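Local coordinates for glutathione transferase lambda1 (Populus trichocarpa, PDB 4PQH), which binds glutathione covalently through a cysteine and probably transfers it to electrophilic substrates, as a lambda-class member of the glutathione transferase superfamily, at residues T153-F158 against P162-Q167. Sequence-based numbering, arbitrary orientation. Where two conformers were deposited one is given.
Sequences TALSKF and PFFLGQ
Leu155 lays CD2 over one face of the Phe164 ring, 4.0 Å from the centroid, a CH-pi contact, while the methyl of Ala154 comes to the edge of the same ring. Leu155 CG stands anti to its carbonyl carbon (chi1 -75°), which carries the branched end to the aromatic; leucine's fork sets a methyl over the ring face, and small Ala154 fits beside the rim. The Phe158 ring has CG of its neighbour Lys157 over one face and the Phe164 carbonyl oxygen at its edge, in plane, with Phe158 CD2 3.7 Å from Phe164 O; an aromatic C-H edge suits a carbonyl oxygen. Phe158 CB rests 3.9 Å from Gly166 N. At phi 85° and psi -86° a CB on Gly166 would be jammed against the carbonyl oxygen of Leu165, hence the glycine.

No direct hydrogen bond joins the segments; two waters make the polar link. Water 1 bonds to Ala154 O and Phe164 O and accepts from Phe158 N at 2.9 Å, and water 2 joins Phe158 O to Phe163 O. Gly166 N to Phe163 O closes the type I turn Phe163-Gly166, and Phe163 N returns a bond to Gly166 O.

Flat Phe164 is held among Leu155, Trp204 and Tyr175, and Asp172 OD1 accepts from Phe164 N. This loop joins helices 144-154 and 170-190 of the all-helical C-terminal domain of the glutathione transferase fold, consistent with the N-capping box region conserved in the family.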
loop_
_atom_site.group_PDB
_atom_site.type_symbol
_atom_site.label_atom_id
_atom_site.label_comp_id
_atom_site.label_asym_id
_atom_site.label_seq_id
_atom_site.Cartn_x
_atom_site.Cartn_y
_atom_site.Cartn_z
ATOM N N THR A 153 -1.604 -8.009 -18.641
ATOM C CA THR A 153 -1.345 -9.417 -18.912
ATOM C C THR A 153 -1.436 -10.248 -17.633
ATOM O O THR A 153 -2.043 -11.320 -17.627
ATOM C CB THR A 153 0.021 -9.620 -19.596
ATOM O OG1 THR A 153 -0.018 -9.028 -20.899
ATOM C CG2 THR A 153 0.341 -11.103 -19.733
ATOM N N ALA A 154 -0.865 -9.743 -16.546
ATOM C CA ALA A 154 -0.925 -10.442 -15.263
ATOM C C ALA A 154 -2.366 -10.674 -14.818
ATOM O O ALA A 154 -2.681 -11.709 -14.245
ATOM C CB ALA A 154 -0.163 -9.678 -14.200
ATOM N N LEU A 155 -3.245 -9.723 -15.104
ATOM C CA LEU A 155 -4.648 -9.844 -14.716
ATOM C C LEU A 155 -5.428 -10.905 -15.501
ATOM O O LEU A 155 -6.561 -11.228 -15.148
ATOM C CB LEU A 155 -5.330 -8.485 -14.817
ATOM C CG LEU A 155 -4.948 -7.541 -13.672
ATOM C CD1 LEU A 155 -5.343 -6.118 -14.040
ATOM C CD2 LEU A 155 -5.594 -7.967 -12.349
ATOM N N SER A 156 -4.807 -11.446 -16.546
ATOM C CA SER A 156 -5.434 -12.474 -17.371
ATOM C C SER A 156 -5.021 -13.883 -16.935
ATOM O O SER A 156 -5.500 -14.877 -17.484
ATOM C CB SER A 156 -5.074 -12.256 -18.845
ATOM O OG SER A 156 -5.063 -10.875 -19.178
ATOM N N LYS A 157 -4.134 -13.967 -15.948
ATOM C CA LYS A 157 -3.598 -15.252 -15.484
ATOM C C LYS A 157 -4.621 -16.137 -14.765
ATOM O O LYS A 157 -4.749 -17.332 -15.063
ATOM C CB LYS A 157 -2.401 -15.005 -14.565
ATOM C CG LYS A 157 -1.813 -16.246 -13.930
ATOM C CD LYS A 157 -1.011 -17.061 -14.909
ATOM C CE LYS A 157 -0.093 -18.014 -14.171
ATOM N NZ LYS A 157 0.711 -18.825 -15.115
ATOM N N PHE A 158 -5.330 -15.555 -13.806
ATOM C CA PHE A 158 -6.318 -16.301 -13.030
ATOM C C PHE A 158 -7.713 -15.762 -13.281
ATOM O O PHE A 158 -7.982 -14.592 -13.040
ATOM C CB PHE A 158 -5.977 -16.268 -11.536
ATOM C CG PHE A 158 -4.697 -16.985 -11.201
ATOM C CD1 PHE A 158 -4.640 -18.368 -11.216
ATOM C CD2 PHE A 158 -3.550 -16.275 -10.885
ATOM C CE1 PHE A 158 -3.459 -19.031 -10.922
ATOM C CE2 PHE A 158 -2.376 -16.930 -10.589
ATOM C CZ PHE A 158 -2.328 -18.309 -10.611
ATOM N N PRO A 162 -11.556 -10.874 -10.368
ATOM C CA PRO A 162 -11.053 -9.727 -11.131
ATOM C C PRO A 162 -9.709 -9.202 -10.637
ATOM O O PRO A 162 -9.185 -8.229 -11.191
ATOM C CB PRO A 162 -12.147 -8.679 -10.913
ATOM C CG PRO A 162 -12.663 -8.966 -9.542
ATOM C CD PRO A 162 -12.562 -10.469 -9.368
ATOM N N PHE A 163 -9.156 -9.845 -9.617
ATOM C CA PHE A 163 -7.936 -9.356 -8.972
ATOM C C PHE A 163 -6.728 -10.157 -9.423
ATOM O O PHE A 163 -6.858 -11.091 -10.200
ATOM C CB PHE A 163 -8.123 -9.396 -7.454
ATOM C CG PHE A 163 -9.197 -8.465 -6.974
ATOM C CD1 PHE A 163 -9.023 -7.092 -7.034
ATOM C CD2 PHE A 163 -10.394 -8.953 -6.493
ATOM C CE1 PHE A 163 -10.023 -6.238 -6.594
ATOM C CE2 PHE A 163 -11.381 -8.098 -6.051
ATOM C CZ PHE A 163 -11.203 -6.747 -6.111
ATOM N N PHE A 164 -5.534 -9.762 -8.987
ATOM C CA PHE A 164 -4.320 -10.405 -9.487
ATOM C C PHE A 164 -4.271 -11.915 -9.290
ATOM O O PHE A 164 -3.836 -12.642 -10.182
ATOM C CB PHE A 164 -3.058 -9.769 -8.894
ATOM C CG PHE A 164 -2.727 -8.419 -9.468
ATOM C CD1 PHE A 164 -2.256 -8.301 -10.764
ATOM C CD2 PHE A 164 -2.888 -7.278 -8.705
ATOM C CE1 PHE A 164 -1.947 -7.055 -11.293
ATOM C CE2 PHE A 164 -2.570 -6.029 -9.220
ATOM C CZ PHE A 164 -2.104 -5.921 -10.518
ATOM N N LEU A 165 -4.735 -12.386 -8.134
ATOM C CA LEU A 165 -4.764 -13.821 -7.865
ATOM C C LEU A 165 -6.181 -14.366 -7.971
ATOM O O LEU A 165 -6.517 -15.360 -7.341
ATOM C CB LEU A 165 -4.186 -14.117 -6.484
ATOM C CG LEU A 165 -2.823 -13.470 -6.226
ATOM C CD1 LEU A 165 -2.364 -13.878 -4.843
ATOM C CD2 LEU A 165 -1.800 -13.856 -7.296
ATOM N N GLY A 166 -7.004 -13.722 -8.788
ATOM C CA GLY A 166 -8.410 -14.076 -8.889
ATOM C C GLY A 166 -9.178 -13.366 -7.789
ATOM O O GLY A 166 -9.705 -12.269 -7.975
ATOM N N GLN A 167 -9.229 -13.984 -6.620
ATOM C CA GLN A 167 -9.851 -13.300 -5.503
ATOM C C GLN A 167 -8.877 -12.302 -4.866
ATOM O O GLN A 167 -7.646 -12.394 -5.022
ATOM C CB GLN A 167 -10.430 -14.294 -4.491
ATOM C CG GLN A 167 -11.680 -15.054 -4.998
ATOM C CD GLN A 167 -12.893 -14.148 -5.200
ATOM O OE1 GLN A 167 -13.509 -13.689 -4.239
ATOM N NE2 GLN A 167 -13.247 -13.900 -6.455
HETATM O O HOH W 1 -4.846 -12.835 -12.791
HETATM O O HOH W 2 -7.822 -11.837 -12.719
#